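Side-chain contacts in protein TP_0956 (Treponema pallidum subsp. pallidum, PDB 3U64), which probably serves as the T-component of a TRAP transporter, a tetratricopeptide-repeat lipoprotein likely to work through protein-protein interaction: residues N203-T206 against K207-A211; A211-E214 against S215-G218; A223-A226 against F227-T231; I243-D247 against A248-P252. All coordinates share one frame; numbering follows the deposited sequence.

From the N terminus the four contacts follow one another in series, each local and each made by two adjoining runs of residues, with neither nesting nor crossing. Contact 1 is the C-terminal part of helix 196-211. Contact 2 shares Ala211 with it and closes the tight loop that leads toward helix 220-233, on which contact 3 lies. Contact 4 takes up most of helix 240-250 and the residues just beyond it. Contact 1 touches all three others: contact 2 through Phe208 and Tyr209, contact 3 through Thr206, contact 4 through Asn203 and Ala210. Contacts 3 and 4 meet through Phe227 and Leu249. Contact 2 remains apart from contacts 3 and 4.

Contact 1: N203-T206 against K207-A211; sequences NVLT and KFYAA
Leu205 and Tyr209 stand side by side, one turn apart on helix 196-211, and point the same way. This is an i to i+4 pairing on an alpha helix of an all-helical protein belonging to the tetratricopeptide-repeat clan. Leu205 CB lies 4.0 Å from Tyr209 CE2, while the CD2 branch of Leu205 lies alongside the phenol, 4.0 Å from Tyr209 OH. In Tyr209 CG is anti to the carbonyl carbon (chi1 -70°), which folds the ring back along the helix toward the preceding turn and sets its CD2 3.1 Å from Leu205 O, in an oblique approach. The same carbonyl oxygen accepts Tyr209 N at 2.9 Å, in an almost straight bond.

Asn203 and Lys207 also sit one turn apart, but their side chains cross obliquely. The aliphatic part of the lysine makes the approach: CG packs against Asn203 O, and CE passes 3.8 Å from Asn203 OD1. A bend at chi3 (-79°) brings the chain back toward the amide. The polar end of Asn203 is engaged beyond this turn, with ND2 hydrogen-bonded to Thr244 on helix 240-250, and Lys207 NZ makes a long, weak ion pair with a bound sulfate.

Val204 and Phe208 turn to helices 152-166 and 176-192, whereas Thr206 faces Ala226 of helix 220-233 and bonds through OG1 to Trp202 O. Phe208 N completes its turn by donating to Val204 O at 2.9 Å, and the Phe208 ring meets Tyr209 CE1 at its edge, in plane.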
ATOM      1  N   ASN A 203      19.815  12.315  22.573  1.00 31.66           N
ATOM      2  CA  ASN A 203      20.182  11.928  21.222  1.00 35.58           C
ATOM      3  C   ASN A 203      19.767  13.001  20.201  1.00 33.95           C
ATOM      4  O   ASN A 203      20.578  13.453  19.390  1.00 33.19           O
ATOM      5  CB  ASN A 203      19.585  10.552  20.880  1.00 36.84           C
ATOM      6  CG  ASN A 203      20.013  10.057  19.512  1.00 39.19           C
ATOM      7  OD1 ASN A 203      19.184   9.804  18.633  1.00 40.08           O
ATOM      8  ND2 ASN A 203      21.314   9.948  19.314  1.00 32.34           N
ATOM      9  N   VAL A 204      18.507  13.420  20.248  1.00 30.68           N
ATOM     10  CA  VAL A 204      18.045  14.469  19.343  1.00 28.61           C
ATOM     11  C   VAL A 204      18.791  15.784  19.601  1.00 36.16           C
ATOM     12  O   VAL A 204      19.138  16.488  18.664  1.00 35.38           O
ATOM     13  CB  VAL A 204      16.527  14.673  19.424  1.00 34.96           C
ATOM     14  CG1 VAL A 204      16.102  15.806  18.519  1.00 32.91           C
ATOM     15  CG2 VAL A 204      15.808  13.391  19.040  1.00 36.81           C
ATOM     16  N   LEU A 205      19.076  16.095  20.865  1.00 34.54           N
ATOM     17  CA  LEU A 205      19.792  17.334  21.183  1.00 36.86           C
ATOM     18  C   LEU A 205      21.226  17.300  20.656  1.00 38.40           C
ATOM     19  O   LEU A 205      21.752  18.315  20.170  1.00 40.58           O
ATOM     20  CB  LEU A 205      19.769  17.638  22.693  1.00 31.84           C
ATOM     21  CG  LEU A 205      18.425  18.142  23.207  1.00 37.40           C
ATOM     22  CD1 LEU A 205      18.395  18.257  24.736  1.00 33.03           C
ATOM     23  CD2 LEU A 205      18.113  19.478  22.540  1.00 36.61           C
ATOM     24  N   THR A 206      21.867  16.142  20.766  1.00 33.68           N
ATOM     25  CA  THR A 206      23.239  16.007  20.267  1.00 38.59           C
ATOM     26  C   THR A 206      23.245  16.362  18.790  1.00 35.80           C
ATOM     27  O   THR A 206      24.032  17.187  18.337  1.00 37.70           O
ATOM     28  CB  THR A 206      23.780  14.582  20.441  1.00 30.20           C
ATOM     29  OG1 THR A 206      23.744  14.232  21.831  1.00 43.76           O
ATOM     30  CG2 THR A 206      25.243  14.491  19.934  1.00 25.90           C
ATOM     31  N   LYS A 207      22.324  15.758  18.051  1.00 37.61           N
ATOM     32  CA  LYS A 207      22.223  15.997  16.625  1.00 40.63           C
ATOM     33  C   LYS A 207      21.911  17.453  16.320  1.00 43.27           C
ATOM     34  O   LYS A 207      22.524  18.037  15.438  1.00 40.05           O
ATOM     35  CB  LYS A 207      21.210  15.051  15.989  1.00 30.84           C
ATOM     36  CG  LYS A 207      21.657  13.606  16.080  1.00 31.85           C
ATOM     37  CD  LYS A 207      20.845  12.651  15.188  1.00 30.98           C
ATOM     38  CE  LYS A 207      19.519  12.303  15.817  1.00 49.73           C
ATOM     39  NZ  LYS A 207      18.770  11.324  14.969  1.00 59.63           N
ATOM     40  N   PHE A 208      20.997  18.061  17.071  1.00 47.09           N
ATOM     41  CA  PHE A 208      20.697  19.458  16.816  1.00 39.11           C
ATOM     42  C   PHE A 208      21.923  20.337  17.033  1.00 35.26           C
ATOM     43  O   PHE A 208      22.298  21.116  16.150  1.00 36.47           O
ATOM     44  CB  PHE A 208      19.532  19.986  17.674  1.00 47.89           C
ATOM     45  CG  PHE A 208      19.377  21.502  17.609  1.00 47.15           C
ATOM     46  CD1 PHE A 208      18.649  22.110  16.573  1.00 42.97           C
ATOM     47  CD2 PHE A 208      19.997  22.314  18.552  1.00 39.42           C
ATOM     48  CE1 PHE A 208      18.526  23.515  16.493  1.00 37.32           C
ATOM     49  CE2 PHE A 208      19.876  23.714  18.489  1.00 41.98           C
ATOM     50  CZ  PHE A 208      19.141  24.313  17.457  1.00 41.46           C
ATOM     51  N   TYR A 209      22.545  20.225  18.207  1.00 39.33           N
ATOM     52  CA  TYR A 209      23.661  21.118  18.561  1.00 36.48           C
ATOM     53  C   TYR A 209      24.804  20.975  17.594  1.00 39.53           C
ATOM     54  O   TYR A 209      25.429  21.959  17.243  1.00 41.04           O
ATOM     55  CB  TYR A 209      24.165  20.854  19.976  1.00 37.09           C
ATOM     56  CG  TYR A 209      23.186  21.294  21.018  1.00 39.45           C
ATOM     57  CD1 TYR A 209      22.510  22.502  20.889  1.00 38.96           C
ATOM     58  CD2 TYR A 209      22.911  20.493  22.115  1.00 46.55           C
ATOM     59  CE1 TYR A 209      21.591  22.908  21.835  1.00 38.61           C
ATOM     60  CE2 TYR A 209      21.996  20.885  23.065  1.00 44.19           C
ATOM     61  CZ  TYR A 209      21.336  22.087  22.920  1.00 44.74           C
ATOM     62  OH  TYR A 209      20.423  22.462  23.875  1.00 52.33           O
ATOM     63  N   ALA A 210      25.079  19.746  17.161  1.00 40.13           N
ATOM     64  CA  ALA A 210      26.243  19.506  16.316  1.00 42.43           C
ATOM     65  C   ALA A 210      26.025  20.067  14.918  1.00 51.52           C
ATOM     66  O   ALA A 210      26.964  20.468  14.242  1.00 49.76           O
ATOM     67  CB  ALA A 210      26.563  18.006  16.247  1.00 43.53           C
ATOM     68  N   ALA A 211      24.769  20.091  14.492  1.00 52.54           N
ATOM     69  CA  ALA A 211      24.452  20.450  13.124  1.00 48.72           C
ATOM     70  C   ALA A 211      23.977  21.886  13.002  1.00 54.98           C
ATOM     71  O   ALA A 211      23.940  22.439  11.905  1.00 64.02           O
ATOM     72  CB  ALA A 211      23.395  19.503  12.565  1.00 45.74           C
TER

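Contact 2: A211-E214 against S215-G218; sequences AAPE and SFGG
Hydrogen bonding between Pro213 and the residues after it centres on one carbonyl oxygen. Pro213 O receives Phe216 N at 2.8 Å and Gly218 N at 3.3 Å. The two donors come from opposite faces of the carbonyl plane, neither along a lone pair: Phe216 N stands 54° out of the plane and Gly218 N 46° out of it. The oxygen is thus clasped between the middle and the end of the loop.

A second kind of contact is CA-H...O. Gly218 CA points its hydrogen at Ala212 O across 3.3 Å, in a nearly linear arrangement. With no beta carbon on Gly218, the start and end of the loop can close in on each other here. Ala212 CB rests against the same glycine, 3.9 Å from its CA.

The backbone that allows this is a type I beta turn from Pro213 to Phe216, followed at once by Gly217 with positive phi, a conformation suited to glycine. Ala212 is where the chain leaves helical geometry, and the turn reverses its course on the way from helix 196-211 to helix 220-233.

Apolar and mixed side-chain contacts gather round the proline. Its CB approaches the Phe216 ring at the edge, near the ring plane, 4.3 Å from CD2. On the Ser215 side chain, OG lies between the backbone N and the carbonyl carbon (chi1 53°), a rotation that swings it to 3.6 Å from Pro213 CB. Away from the proline, Glu214 CG comes within 3.8 Å of Gly218 O. The Phe216 ring also meets that of Phe166, with the planes inclined to each other.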
ATOM      1  N   ALA A 211      24.769  20.091  14.492  1.00 52.54           N
ATOM      2  CA  ALA A 211      24.452  20.450  13.124  1.00 48.72           C
ATOM      3  C   ALA A 211      23.977  21.886  13.002  1.00 54.98           C
ATOM      4  O   ALA A 211      23.940  22.439  11.905  1.00 64.02           O
ATOM      5  CB  ALA A 211      23.395  19.503  12.565  1.00 45.74           C
ATOM      6  N   ALA A 212      23.597  22.491  14.118  1.00 53.90           N
ATOM      7  CA  ALA A 212      22.994  23.818  14.055  1.00 54.32           C
ATOM      8  C   ALA A 212      24.019  24.941  14.077  1.00 55.12           C
ATOM      9  O   ALA A 212      24.972  24.910  14.857  1.00 58.10           O
ATOM     10  CB  ALA A 212      21.955  24.014  15.159  1.00 47.92           C
ATOM     11  N   PRO A 213      23.817  25.940  13.202  1.00 59.03           N
ATOM     12  CA  PRO A 213      24.610  27.175  13.240  1.00 64.25           C
ATOM     13  C   PRO A 213      24.531  27.759  14.637  1.00 67.36           C
ATOM     14  O   PRO A 213      23.463  27.673  15.259  1.00 59.77           O
ATOM     15  CB  PRO A 213      23.878  28.093  12.249  1.00 61.59           C
ATOM     16  CG  PRO A 213      23.212  27.147  11.285  1.00 61.86           C
ATOM     17  CD  PRO A 213      22.799  25.957  12.132  1.00 53.14           C
ATOM     18  N   GLU A 214      25.633  28.335  15.115  1.00 74.05           N
ATOM     19  CA  GLU A 214      25.705  28.894  16.465  1.00 82.25           C
ATOM     20  C   GLU A 214      24.810  30.127  16.630  1.00 82.37           C
ATOM     21  O   GLU A 214      24.587  30.611  17.746  1.00 83.35           O
ATOM     22  CB  GLU A 214      27.165  29.194  16.849  1.00 91.78           C
ATOM     23  CG  GLU A 214      28.000  27.926  17.071  1.00103.07           C
ATOM     24  CD  GLU A 214      29.484  28.192  17.277  1.00109.20           C
ATOM     25  OE1 GLU A 214      29.883  29.377  17.300  1.00115.20           O
ATOM     26  OE2 GLU A 214      30.251  27.208  17.412  1.00105.29           O
ATOM     27  N   SER A 215      24.291  30.623  15.512  1.00 76.40           N
ATOM     28  CA  SER A 215      23.307  31.694  15.541  1.00 78.24           C
ATOM     29  C   SER A 215      21.958  31.118  15.950  1.00 74.75           C
ATOM     30  O   SER A 215      21.127  31.820  16.538  1.00 72.29           O
ATOM     31  CB  SER A 215      23.204  32.365  14.173  1.00 79.39           C
ATOM     32  OG  SER A 215      22.969  31.404  13.157  1.00 80.00           O
ATOM     33  N   PHE A 216      21.750  29.837  15.634  1.00 62.42           N
ATOM     34  CA  PHE A 216      20.516  29.135  15.989  1.00 66.19           C
ATOM     35  C   PHE A 216      20.651  28.295  17.268  1.00 65.95           C
ATOM     36  O   PHE A 216      19.788  27.460  17.557  1.00 70.47           O
ATOM     37  CB  PHE A 216      20.044  28.242  14.835  1.00 67.50           C
ATOM     38  CG  PHE A 216      19.215  28.957  13.797  1.00 73.25           C
ATOM     39  CD1 PHE A 216      17.827  28.996  13.898  1.00 73.29           C
ATOM     40  CD2 PHE A 216      19.821  29.574  12.709  1.00 78.76           C
ATOM     41  CE1 PHE A 216      17.056  29.648  12.939  1.00 75.92           C
ATOM     42  CE2 PHE A 216      19.056  30.228  11.742  1.00 81.82           C
ATOM     43  CZ  PHE A 216      17.672  30.266  11.860  1.00 80.44           C
ATOM     44  N   GLY A 217      21.733  28.507  18.017  1.00 60.93           N
ATOM     45  CA  GLY A 217      21.913  27.849  19.304  1.00 61.55           C
ATOM     46  C   GLY A 217      22.825  26.630  19.339  1.00 57.82           C
ATOM     47  O   GLY A 217      23.032  26.034  20.395  1.00 61.37           O
ATOM     48  N   GLY A 218      23.376  26.261  18.187  1.00 55.72           N
ATOM     49  CA  GLY A 218      24.254  25.106  18.091  1.00 62.00           C
ATOM     50  C   GLY A 218      25.564  25.270  18.838  1.00 63.20           C
ATOM     51  O   GLY A 218      25.759  26.232  19.591  1.00 64.10           O
TER

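Contact 3: A223-A226 against F227-T231; sequences AHTA and FEHLT
Ala223 O accepts Phe227 N at 3.0 Å, and Phe227 CB packs close to the same oxygen. The Ala223 methyl touches Tyr209 and Ala210 of helix 196-211.

His224 follows. Its carbonyl oxygen takes Glu228 N at 2.9 Å, and the glutamate lays its CB and CG over that oxygen before running on as an extended chain. The imidazole of His224 leans back instead, with ND1 hydrogen-bonded to Met220 O.

At Thr225 the side chains themselves meet. Thr225 and His229 lie alongside each other and point the same way, as expected of positions one turn apart on an alpha helix, here helix 220-233 in a fold of the tetratricopeptide-repeat clan. The threonine methyl CG2 lies in the plane of the imidazole at its edge, 4.0 Å from His229 CD2. The backbone meets the same edge: Thr225 O is 3.2 Å from His229 CD2, near the ring plane, and also accepts His229 N at 3.1 Å. In His229 CG is anti to the carbonyl carbon (chi1 -78°), which turns the ring's CD2 edge back toward the threonine. The imidazole is stacked against Trp202 as well, and Thr225 OG1 makes a weak hydrogen bond to Glu221 O.

Ala226 ends the first segment. Its O receives Leu230 N at 3.0 Å, and its CB faces Thr206 on the neighbouring helix. Within 227-231, Thr231 OG1 donates to Glu228 O, three residues back, at 2.6 Å.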
ATOM      1  N   ALA A 223      26.954  19.887  22.085  1.00 44.52           N
ATOM      2  CA  ALA A 223      26.673  18.599  21.485  1.00 40.65           C
ATOM      3  C   ALA A 223      27.345  17.466  22.252  1.00 45.50           C
ATOM      4  O   ALA A 223      26.745  16.408  22.459  1.00 53.87           O
ATOM      5  CB  ALA A 223      27.081  18.575  20.016  1.00 41.28           C
ATOM      6  N   HIS A 224      28.580  17.690  22.683  1.00 41.02           N
ATOM      7  CA  HIS A 224      29.344  16.672  23.413  1.00 49.20           C
ATOM      8  C   HIS A 224      28.770  16.355  24.787  1.00 54.17           C
ATOM      9  O   HIS A 224      28.711  15.193  25.189  1.00 48.38           O
ATOM     10  CB  HIS A 224      30.816  17.080  23.553  1.00 47.85           C
ATOM     11  CG  HIS A 224      31.617  16.847  22.309  1.00 60.33           C
ATOM     12  ND1 HIS A 224      31.668  17.757  21.274  1.00 64.80           N
ATOM     13  CD2 HIS A 224      32.381  15.797  21.925  1.00 61.82           C
ATOM     14  CE1 HIS A 224      32.441  17.284  20.313  1.00 69.11           C
ATOM     15  NE2 HIS A 224      32.887  16.097  20.683  1.00 67.58           N
ATOM     16  N   THR A 225      28.352  17.395  25.502  1.00 51.04           N
ATOM     17  CA  THR A 225      27.737  17.224  26.809  1.00 48.82           C
ATOM     18  C   THR A 225      26.403  16.471  26.687  1.00 49.09           C
ATOM     19  O   THR A 225      26.083  15.610  27.515  1.00 47.76           O
ATOM     20  CB  THR A 225      27.517  18.583  27.491  1.00 51.41           C
ATOM     21  OG1 THR A 225      28.792  19.194  27.752  1.00 58.14           O
ATOM     22  CG2 THR A 225      26.747  18.409  28.796  1.00 51.03           C
ATOM     23  N   ALA A 226      25.627  16.793  25.656  1.00 44.81           N
ATOM     24  CA  ALA A 226      24.382  16.075  25.423  1.00 42.17           C
ATOM     25  C   ALA A 226      24.685  14.590  25.156  1.00 40.06           C
ATOM     26  O   ALA A 226      24.046  13.703  25.732  1.00 41.03           O
ATOM     27  CB  ALA A 226      23.591  16.712  24.282  1.00 40.29           C
ATOM     28  N   PHE A 227      25.696  14.324  24.329  1.00 34.40           N
ATOM     29  CA  PHE A 227      26.124  12.953  24.081  1.00 31.57           C
ATOM     30  C   PHE A 227      26.608  12.211  25.334  1.00 42.33           C
ATOM     31  O   PHE A 227      26.363  11.012  25.479  1.00 42.00           O
ATOM     32  CB  PHE A 227      27.210  12.861  22.996  1.00 34.64           C
ATOM     33  CG  PHE A 227      27.467  11.440  22.553  1.00 33.83           C
ATOM     34  CD1 PHE A 227      26.648  10.846  21.610  1.00 33.93           C
ATOM     35  CD2 PHE A 227      28.482  10.680  23.135  1.00 42.16           C
ATOM     36  CE1 PHE A 227      26.845   9.511  21.212  1.00 38.35           C
ATOM     37  CE2 PHE A 227      28.692   9.352  22.748  1.00 42.28           C
ATOM     38  CZ  PHE A 227      27.875   8.766  21.787  1.00 41.02           C
ATOM     39  N   GLU A 228      27.321  12.909  26.216  1.00 39.71           N
ATOM     40  CA  GLU A 228      27.728  12.334  27.489  1.00 44.21           C
ATOM     41  C   GLU A 228      26.520  11.882  28.325  1.00 52.07           C
ATOM     42  O   GLU A 228      26.556  10.819  28.940  1.00 52.01           O
ATOM     43  CB  GLU A 228      28.595  13.323  28.278  1.00 60.74           C
ATOM     44  CG  GLU A 228      30.082  13.243  27.930  1.00 76.62           C
ATOM     45  CD  GLU A 228      30.959  14.077  28.854  1.00 95.77           C
ATOM     46  OE1 GLU A 228      30.417  14.920  29.609  1.00 99.31           O
ATOM     47  OE2 GLU A 228      32.195  13.885  28.826  1.00103.79           O
ATOM     48  N   HIS A 229      25.453  12.682  28.351  1.00 41.87           N
ATOM     49  CA  HIS A 229      24.251  12.271  29.067  1.00 48.16           C
ATOM     50  C   HIS A 229      23.634  11.031  28.410  1.00 44.05           C
ATOM     51  O   HIS A 229      23.205  10.109  29.099  1.00 37.37           O
ATOM     52  CB  HIS A 229      23.226  13.403  29.133  1.00 48.79           C
ATOM     53  CG  HIS A 229      23.533  14.440  30.166  1.00 56.27           C
ATOM     54  ND1 HIS A 229      23.074  14.357  31.465  1.00 61.78           N
ATOM     55  CD2 HIS A 229      24.238  15.594  30.091  1.00 56.01           C
ATOM     56  CE1 HIS A 229      23.485  15.409  32.143  1.00 60.98           C
ATOM     57  NE2 HIS A 229      24.193  16.177  31.332  1.00 64.08           N
ATOM     58  N   LEU A 230      23.604  11.015  27.078  1.00 40.80           N
ATOM     59  CA  LEU A 230      23.048   9.881  26.334  1.00 46.03           C
ATOM     60  C   LEU A 230      23.712   8.555  26.730  1.00 47.79           C
ATOM     61  O   LEU A 230      23.031   7.553  26.976  1.00 48.65           O
ATOM     62  CB  LEU A 230      23.166  10.111  24.822  1.00 41.50           C
ATOM     63  CG  LEU A 230      22.767   8.977  23.870  1.00 40.74           C
ATOM     64  CD1 LEU A 230      21.301   8.539  24.044  1.00 32.29           C
ATOM     65  CD2 LEU A 230      23.023   9.404  22.430  1.00 41.15           C
ATOM     66  N   THR A 231      25.038   8.556  26.810  1.00 41.11           N
ATOM     67  CA  THR A 231      25.780   7.331  27.137  1.00 50.79           C
ATOM     68  C   THR A 231      25.446   6.777  28.528  1.00 48.18           C
ATOM     69  O   THR A 231      25.627   5.590  28.788  1.00 44.88           O
ATOM     70  CB  THR A 231      27.296   7.549  27.062  1.00 51.98           C
ATOM     71  OG1 THR A 231      27.658   8.634  27.925  1.00 57.53           O
ATOM     72  CG2 THR A 231      27.724   7.863  25.640  1.00 46.92           C
TER

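Contact 4: I243-D247 against A248-P252; sequences ITYAD and ALCIP
Tyr245 O is gripped by two backbone N-H groups, those of Leu249 and Cys250. The Cys250 N bond is the shorter, 2.9 Å, and comes nearly along the C=O axis. Leu249 N stands at 3.3 Å and 49° out of the carbonyl plane, so it approaches from above rather than on a lone pair. Before this pair, Ala248 N still donates to Thr244 O at 2.9 Å in the ordinary i to i+4 manner. After it, Ile251 N reaches Ala246 O in a weak bond.

The side chains of the two donors also meet the Tyr245 ring, both on the same side of its plane. Cys250 SG lies 4.1 Å from the ring centroid and 37° off the ring normal, an oblique sulfur-aromatic contact in which CE2 is the nearest ring carbon. Leu249 crosses the tyrosine at about a right angle, its CD1 branch 3.8 Å from Tyr245 CD1. Phe227 of helix 220-233 sets its CZ against Tyr245 CB, the two ring planes inclined to each other, while Ala262 of helix 256-268 also touches the tyrosine.

Farther round the helix, Asp247 and Ile251 lie side by side. In Asp247 CG is anti to the backbone N (chi1 -169°), which carries OD1 to 3.4 Å from Ile251 CD1. The other carboxylate oxygen, OD2, has a long, weak ion pair with Arg287. Ala248 CB packs 3.3 Å from Thr244 O.

The i to i+5 bonds made by Cys250 and Ile251 mark a wider, pi-type turn in the last part of helix 240-250, just ahead of Pro252.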
ATOM      1  N   ILE A 243      25.768   5.555  15.869  1.00 34.83           N
ATOM      2  CA  ILE A 243      25.616   6.310  14.624  1.00 36.93           C
ATOM      3  C   ILE A 243      25.663   7.821  14.876  1.00 41.43           C
ATOM      4  O   ILE A 243      26.325   8.568  14.157  1.00 35.00           O
ATOM      5  CB  ILE A 243      24.307   5.941  13.910  1.00 43.92           C
ATOM      6  CG1 ILE A 243      24.399   4.487  13.426  1.00 48.50           C
ATOM      7  CG2 ILE A 243      24.015   6.947  12.758  1.00 29.83           C
ATOM      8  CD1 ILE A 243      23.112   3.928  12.883  1.00 50.21           C
ATOM      9  N   THR A 244      24.974   8.267  15.920  1.00 32.76           N
ATOM     10  CA  THR A 244      25.032   9.671  16.299  1.00 31.02           C
ATOM     11  C   THR A 244      26.475  10.121  16.575  1.00 38.14           C
ATOM     12  O   THR A 244      26.907  11.175  16.096  1.00 38.11           O
ATOM     13  CB  THR A 244      24.125   9.951  17.498  1.00 41.55           C
ATOM     14  OG1 THR A 244      22.751   9.771  17.101  1.00 39.58           O
ATOM     15  CG2 THR A 244      24.354  11.380  18.030  1.00 44.57           C
ATOM     16  N   TYR A 245      27.228   9.311  17.316  1.00 34.09           N
ATOM     17  CA  TYR A 245      28.631   9.623  17.576  1.00 40.61           C
ATOM     18  C   TYR A 245      29.415   9.795  16.275  1.00 41.55           C
ATOM     19  O   TYR A 245      30.140  10.779  16.096  1.00 43.20           O
ATOM     20  CB  TYR A 245      29.278   8.537  18.434  1.00 44.77           C
ATOM     21  CG  TYR A 245      30.679   8.887  18.875  1.00 51.33           C
ATOM     22  CD1 TYR A 245      30.895   9.853  19.852  1.00 53.29           C
ATOM     23  CD2 TYR A 245      31.790   8.260  18.311  1.00 57.82           C
ATOM     24  CE1 TYR A 245      32.180  10.190  20.261  1.00 58.65           C
ATOM     25  CE2 TYR A 245      33.083   8.589  18.712  1.00 62.72           C
ATOM     26  CZ  TYR A 245      33.269   9.557  19.692  1.00 68.43           C
ATOM     27  OH  TYR A 245      34.535   9.902  20.109  1.00 76.48           O
ATOM     28  N   ALA A 246      29.238   8.855  15.354  1.00 46.36           N
ATOM     29  CA  ALA A 246      29.971   8.873  14.083  1.00 56.70           C
ATOM     30  C   ALA A 246      29.575  10.056  13.199  1.00 49.40           C
ATOM     31  O   ALA A 246      30.419  10.771  12.670  1.00 53.50           O
ATOM     32  CB  ALA A 246      29.757   7.557  13.326  1.00 51.79           C
ATOM     33  N   ASP A 247      28.273  10.250  13.066  1.00 43.03           N
ATOM     34  CA  ASP A 247      27.699  11.171  12.102  1.00 44.96           C
ATOM     35  C   ASP A 247      27.700  12.628  12.571  1.00 48.89           C
ATOM     36  O   ASP A 247      28.112  13.530  11.838  1.00 59.06           O
ATOM     37  CB  ASP A 247      26.273  10.715  11.802  1.00 48.00           C
ATOM     38  CG  ASP A 247      25.662  11.433  10.625  1.00 60.80           C
ATOM     39  OD1 ASP A 247      26.422  11.895   9.754  1.00 71.59           O
ATOM     40  OD2 ASP A 247      24.416  11.515  10.563  1.00 68.92           O
ATOM     41  N   ALA A 248      27.235  12.858  13.793  1.00 46.84           N
ATOM     42  CA  ALA A 248      27.130  14.215  14.328  1.00 50.81           C
ATOM     43  C   ALA A 248      28.461  14.759  14.855  1.00 52.76           C
ATOM     44  O   ALA A 248      28.736  15.954  14.741  1.00 54.48           O
ATOM     45  CB  ALA A 248      26.063  14.275  15.418  1.00 50.60           C
ATOM     46  N   LEU A 249      29.280  13.879  15.425  1.00 50.00           N
ATOM     47  CA  LEU A 249      30.494  14.302  16.115  1.00 42.13           C
ATOM     48  C   LEU A 249      31.783  13.982  15.361  1.00 52.86           C
ATOM     49  O   LEU A 249      32.679  14.818  15.287  1.00 50.51           O
ATOM     50  CB  LEU A 249      30.566  13.690  17.510  1.00 32.47           C
ATOM     51  CG  LEU A 249      29.424  13.970  18.495  1.00 49.60           C
ATOM     52  CD1 LEU A 249      29.773  13.437  19.870  1.00 49.50           C
ATOM     53  CD2 LEU A 249      29.116  15.458  18.577  1.00 56.24           C
ATOM     54  N   CYS A 250      31.893  12.771  14.826  1.00 51.51           N
ATOM     55  CA  CYS A 250      33.135  12.379  14.163  1.00 49.11           C
ATOM     56  C   CYS A 250      33.328  13.094  12.842  1.00 43.88           C
ATOM     57  O   CYS A 250      34.429  13.538  12.531  1.00 46.32           O
ATOM     58  CB  CYS A 250      33.226  10.865  13.990  1.00 42.62           C
ATOM     59  SG  CYS A 250      33.514  10.030  15.569  1.00 51.41           S
ATOM     60  N   ILE A 251      32.254  13.244  12.077  1.00 42.01           N
ATOM     61  CA  ILE A 251      32.383  13.869  10.766  1.00 51.16           C
ATOM     62  C   ILE A 251      32.853  15.332  10.810  1.00 61.00           C
ATOM     63  O   ILE A 251      33.816  15.689  10.132  1.00 60.18           O
ATOM     64  CB  ILE A 251      31.096  13.763   9.965  1.00 52.16           C
ATOM     65  CG1 ILE A 251      30.825  12.303   9.604  1.00 46.48           C
ATOM     66  CG2 ILE A 251      31.202  14.625   8.704  1.00 54.55           C
ATOM     67  CD1 ILE A 251      29.612  12.128   8.716  1.00 41.41           C
ATOM     68  N   PRO A 252      32.172  16.186  11.598  1.00 60.33           N
ATOM     69  CA  PRO A 252      32.604  17.590  11.642  1.00 66.21           C
ATOM     70  C   PRO A 252      34.032  17.745  12.178  1.00 64.95           C
ATOM     71  O   PRO A 252      34.731  18.678  11.786  1.00 72.16           O
ATOM     72  CB  PRO A 252      31.602  18.239  12.605  1.00 65.66           C
ATOM     73  CG  PRO A 252      30.427  17.294  12.641  1.00 59.01           C
ATOM     74  CD  PRO A 252      31.013  15.937  12.473  1.00 55.48           C
TER